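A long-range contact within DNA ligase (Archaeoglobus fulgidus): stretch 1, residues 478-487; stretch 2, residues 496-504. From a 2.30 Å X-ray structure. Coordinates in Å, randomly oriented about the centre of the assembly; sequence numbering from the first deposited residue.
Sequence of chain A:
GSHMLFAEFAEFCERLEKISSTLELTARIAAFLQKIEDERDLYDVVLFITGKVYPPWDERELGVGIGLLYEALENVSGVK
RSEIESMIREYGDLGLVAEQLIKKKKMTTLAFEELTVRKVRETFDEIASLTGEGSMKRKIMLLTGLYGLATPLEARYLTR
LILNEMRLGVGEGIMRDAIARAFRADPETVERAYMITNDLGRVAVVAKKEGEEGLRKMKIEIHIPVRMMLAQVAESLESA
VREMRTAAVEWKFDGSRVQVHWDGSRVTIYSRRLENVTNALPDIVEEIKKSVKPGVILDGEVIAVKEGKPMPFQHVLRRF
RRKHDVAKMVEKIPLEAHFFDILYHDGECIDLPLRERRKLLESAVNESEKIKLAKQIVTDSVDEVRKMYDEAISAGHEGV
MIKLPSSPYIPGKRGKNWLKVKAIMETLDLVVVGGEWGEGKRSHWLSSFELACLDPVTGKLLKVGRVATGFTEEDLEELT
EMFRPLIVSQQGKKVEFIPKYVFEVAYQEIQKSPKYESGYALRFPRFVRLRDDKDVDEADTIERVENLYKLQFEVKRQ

Stretch 1 478-487: ELTEMFRPLI
Stretch 2, residues 496-504: EFIPKYVFE

The end of a helix and the turn after it pack against a strand–loop–strand segment through an aromatic cluster centred on F483, with one short antiparallel backbone pairing fixing the register. Stretch 1 enters as helix and runs into a 3-10 segment at 484-486, closed by L486 N to F483 O (2.9 Å), and I487 turns extended (phi/psi -70/124°). There it faces F497 as a non-hydrogen-bonded antiparallel pair, I487 CA to F497 CA 4.8 Å, both side chains on the same face of the sheet. The single direct hydrogen bond between the stretches follows, from I498 N to L486 O (3.1 Å, 162°). Two CA-H...O contacts continue the pairing on one side of it: F497 CA lies 3.3 Å from the same L486 O, and I487 CA lies 3.5 Å from E496 O.

F483, its chi1 off-well at -91°, stacks face to face on F497 (chi1 m), centroids 4.2 Å apart and planes at 13°. Y501 (m, chi2 113°) instead turns its edge toward the face of F483 in an offset arrangement, planes at 75°, with F483 CE1 3.6 Å from Y501 CD1. F503 (m, chi2 -7°) reaches the edge of the F483 ring, F503 CZ to F483 CE2 4.0 Å, and also meets L479 (mt), whose CD2 is 3.8 Å from F503 CE1.

M482 adopts ptp, which lays its sulfur over the face of Y501: SD is 4.1 Å from the ring centroid and 9° off the normal. A water joins the same two residues, donating to M482 O (2.6 Å from the water O) and lying 2.7 Å from Y501 OH, so the water bridges the helix carbonyl and the tyrosine hydroxyl. L486 (mt) points toward stretch 2, its CD1 3.6 Å from both Y501 CE1 and K500 CB, while I487 CG1 approaches F497 CE2 at 3.6 Å.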

# COMPACT_ATOMS: atom_id res chain seq x y z
N GLU A 478 -2.29 -23.14 5.81
CA GLU A 478 -1.31 -22.08 5.55
C GLU A 478 -1.66 -20.77 6.25
O GLU A 478 -0.78 -20.10 6.80
CB GLU A 478 -1.15 -21.87 4.05
CG GLU A 478 -0.52 -23.07 3.32
CD GLU A 478 -0.69 -23.02 1.80
OE1 GLU A 478 -1.84 -22.93 1.30
OE2 GLU A 478 0.35 -23.09 1.09
N LEU A 479 -2.94 -20.41 6.25
CA LEU A 479 -3.41 -19.15 6.81
C LEU A 479 -3.40 -19.16 8.34
O LEU A 479 -3.15 -18.13 8.97
CB LEU A 479 -4.81 -18.81 6.31
CG LEU A 479 -4.95 -18.48 4.82
CD1 LEU A 479 -6.42 -18.41 4.45
CD2 LEU A 479 -4.20 -17.19 4.43
N THR A 480 -3.68 -20.34 8.91
CA THR A 480 -3.59 -20.57 10.35
C THR A 480 -2.15 -20.37 10.84
O THR A 480 -1.91 -19.73 11.87
CB THR A 480 -4.11 -21.99 10.75
OG1 THR A 480 -5.50 -22.11 10.41
CG2 THR A 480 -3.92 -22.26 12.25
N GLU A 481 -1.19 -20.90 10.08
CA GLU A 481 0.22 -20.80 10.47
C GLU A 481 0.73 -19.36 10.40
O GLU A 481 1.51 -18.94 11.25
CB GLU A 481 1.11 -21.73 9.66
CG GLU A 481 0.82 -23.23 9.87
CD GLU A 481 1.06 -23.69 11.30
OE1 GLU A 481 0.07 -24.01 12.02
OE2 GLU A 481 2.25 -23.71 11.72
N MET A 482 0.27 -18.60 9.41
CA MET A 482 0.71 -17.21 9.30
C MET A 482 -0.04 -16.23 10.21
O MET A 482 0.47 -15.14 10.48
CB MET A 482 0.73 -16.74 7.84
CG MET A 482 -0.61 -16.40 7.21
SD MET A 482 -0.34 -15.94 5.48
CE MET A 482 -0.04 -17.54 4.75
N PHE A 483 -1.20 -16.63 10.72
CA PHE A 483 -2.02 -15.79 11.59
C PHE A 483 -1.81 -16.00 13.07
O PHE A 483 -1.99 -15.08 13.87
CB PHE A 483 -3.50 -16.04 11.35
CG PHE A 483 -4.09 -15.17 10.32
CD1 PHE A 483 -3.75 -13.82 10.26
CD2 PHE A 483 -5.03 -15.68 9.43
CE1 PHE A 483 -4.31 -13.01 9.33
CE2 PHE A 483 -5.61 -14.88 8.49
CZ PHE A 483 -5.24 -13.53 8.42
N ARG A 484 -1.49 -17.24 13.42
CA ARG A 484 -1.26 -17.64 14.81
C ARG A 484 -0.40 -16.64 15.61
O ARG A 484 -0.84 -16.20 16.67
CB ARG A 484 -0.70 -19.07 14.88
CG ARG A 484 -0.63 -19.63 16.29
CD ARG A 484 -0.18 -21.10 16.31
NE ARG A 484 -1.32 -22.01 16.44
CZ ARG A 484 -1.66 -22.95 15.56
NH1 ARG A 484 -0.94 -23.13 14.45
NH2 ARG A 484 -2.72 -23.71 15.79
N PRO A 485 0.80 -16.25 15.10
CA PRO A 485 1.66 -15.31 15.85
C PRO A 485 1.02 -13.94 16.09
O PRO A 485 1.41 -13.23 17.02
CB PRO A 485 2.88 -15.14 14.94
CG PRO A 485 2.85 -16.31 14.02
CD PRO A 485 1.42 -16.66 13.83
N LEU A 486 0.04 -13.59 15.26
CA LEU A 486 -0.58 -12.28 15.28
C LEU A 486 -1.80 -12.21 16.19
O LEU A 486 -2.45 -11.17 16.25
CB LEU A 486 -0.96 -11.84 13.86
CG LEU A 486 0.11 -11.87 12.75
CD1 LEU A 486 -0.47 -11.23 11.49
CD2 LEU A 486 1.41 -11.16 13.14
N ILE A 487 -2.12 -13.31 16.88
CA ILE A 487 -3.29 -13.32 17.76
C ILE A 487 -3.04 -12.45 18.99
O ILE A 487 -2.08 -12.64 19.75
CB ILE A 487 -3.77 -14.75 18.17
CG1 ILE A 487 -4.38 -15.48 16.96
CG2 ILE A 487 -4.81 -14.65 19.30
CD1 ILE A 487 -4.52 -17.00 17.13
N GLU A 496 -8.71 -11.95 17.54
CA GLU A 496 -8.40 -10.73 16.83
C GLU A 496 -6.93 -10.76 16.43
O GLU A 496 -6.10 -11.32 17.15
CB GLU A 496 -8.75 -9.49 17.67
CG GLU A 496 -10.26 -9.37 17.97
CD GLU A 496 -10.62 -8.23 18.94
OE1 GLU A 496 -11.82 -8.10 19.29
OE2 GLU A 496 -9.71 -7.46 19.35
N PHE A 497 -6.62 -10.17 15.28
CA PHE A 497 -5.25 -10.11 14.77
C PHE A 497 -4.70 -8.70 14.71
O PHE A 497 -5.46 -7.73 14.56
CB PHE A 497 -5.16 -10.70 13.36
CG PHE A 497 -5.73 -12.07 13.24
CD1 PHE A 497 -6.86 -12.29 12.46
CD2 PHE A 497 -5.15 -13.14 13.90
CE1 PHE A 497 -7.40 -13.55 12.35
CE2 PHE A 497 -5.69 -14.41 13.80
CZ PHE A 497 -6.81 -14.62 13.03
N ILE A 498 -3.38 -8.60 14.84
CA ILE A 498 -2.61 -7.45 14.36
C ILE A 498 -2.87 -7.33 12.86
O ILE A 498 -2.61 -8.27 12.11
CB ILE A 498 -1.08 -7.67 14.58
CG1 ILE A 498 -0.74 -7.70 16.06
CG2 ILE A 498 -0.25 -6.60 13.84
CD1 ILE A 498 0.50 -8.51 16.36
N PRO A 499 -3.44 -6.19 12.41
CA PRO A 499 -3.70 -6.00 10.98
C PRO A 499 -2.41 -6.11 10.15
O PRO A 499 -1.43 -5.44 10.45
CB PRO A 499 -4.29 -4.58 10.91
CG PRO A 499 -4.03 -3.96 12.25
CD PRO A 499 -3.90 -5.06 13.24
N LYS A 500 -2.43 -6.97 9.14
CA LYS A 500 -1.22 -7.36 8.43
C LYS A 500 -1.55 -7.90 7.03
O LYS A 500 -1.07 -7.40 6.02
CB LYS A 500 -0.49 -8.43 9.25
CG LYS A 500 1.02 -8.31 9.31
CD LYS A 500 1.70 -9.18 8.30
CE LYS A 500 2.98 -9.75 8.87
NZ LYS A 500 4.03 -9.88 7.83
N TYR A 501 -2.40 -8.91 6.99
CA TYR A 501 -2.66 -9.62 5.75
C TYR A 501 -3.92 -9.13 5.06
O TYR A 501 -4.89 -8.72 5.71
CB TYR A 501 -2.69 -11.13 6.00
CG TYR A 501 -1.34 -11.66 6.46
CD1 TYR A 501 -1.18 -12.17 7.76
CD2 TYR A 501 -0.22 -11.62 5.62
CE1 TYR A 501 0.05 -12.64 8.19
CE2 TYR A 501 1.02 -12.09 6.04
CZ TYR A 501 1.16 -12.60 7.34
OH TYR A 501 2.39 -13.08 7.77
N VAL A 502 -3.89 -9.14 3.74
CA VAL A 502 -5.00 -8.67 2.92
C VAL A 502 -5.51 -9.83 2.05
O VAL A 502 -4.73 -10.51 1.39
CB VAL A 502 -4.56 -7.45 2.04
CG1 VAL A 502 -5.60 -7.11 0.98
CG2 VAL A 502 -4.25 -6.23 2.93
N PHE A 503 -6.83 -10.06 2.08
CA PHE A 503 -7.45 -11.07 1.21
C PHE A 503 -8.11 -10.39 0.02
O PHE A 503 -8.70 -9.33 0.17
CB PHE A 503 -8.57 -11.84 1.94
CG PHE A 503 -8.09 -12.83 2.97
CD1 PHE A 503 -6.74 -13.14 3.12
CD2 PHE A 503 -9.03 -13.48 3.78
CE1 PHE A 503 -6.32 -14.05 4.06
CE2 PHE A 503 -8.62 -14.41 4.73
CZ PHE A 503 -7.26 -14.70 4.88
N GLU A 504 -8.02 -11.01 -1.16
CA GLU A 504 -8.93 -10.66 -2.25
C GLU A 504 -10.27 -11.40 -2.04
O GLU A 504 -10.30 -12.63 -1.91
CB GLU A 504 -8.35 -11.00 -3.62
CG GLU A 504 -9.25 -10.54 -4.79
CD GLU A 504 -8.69 -10.81 -6.16
OE1 GLU A 504 -7.48 -11.15 -6.28
OE2 GLU A 504 -9.46 -10.68 -7.15
O HOH W 1 2.93 -14.24 10.18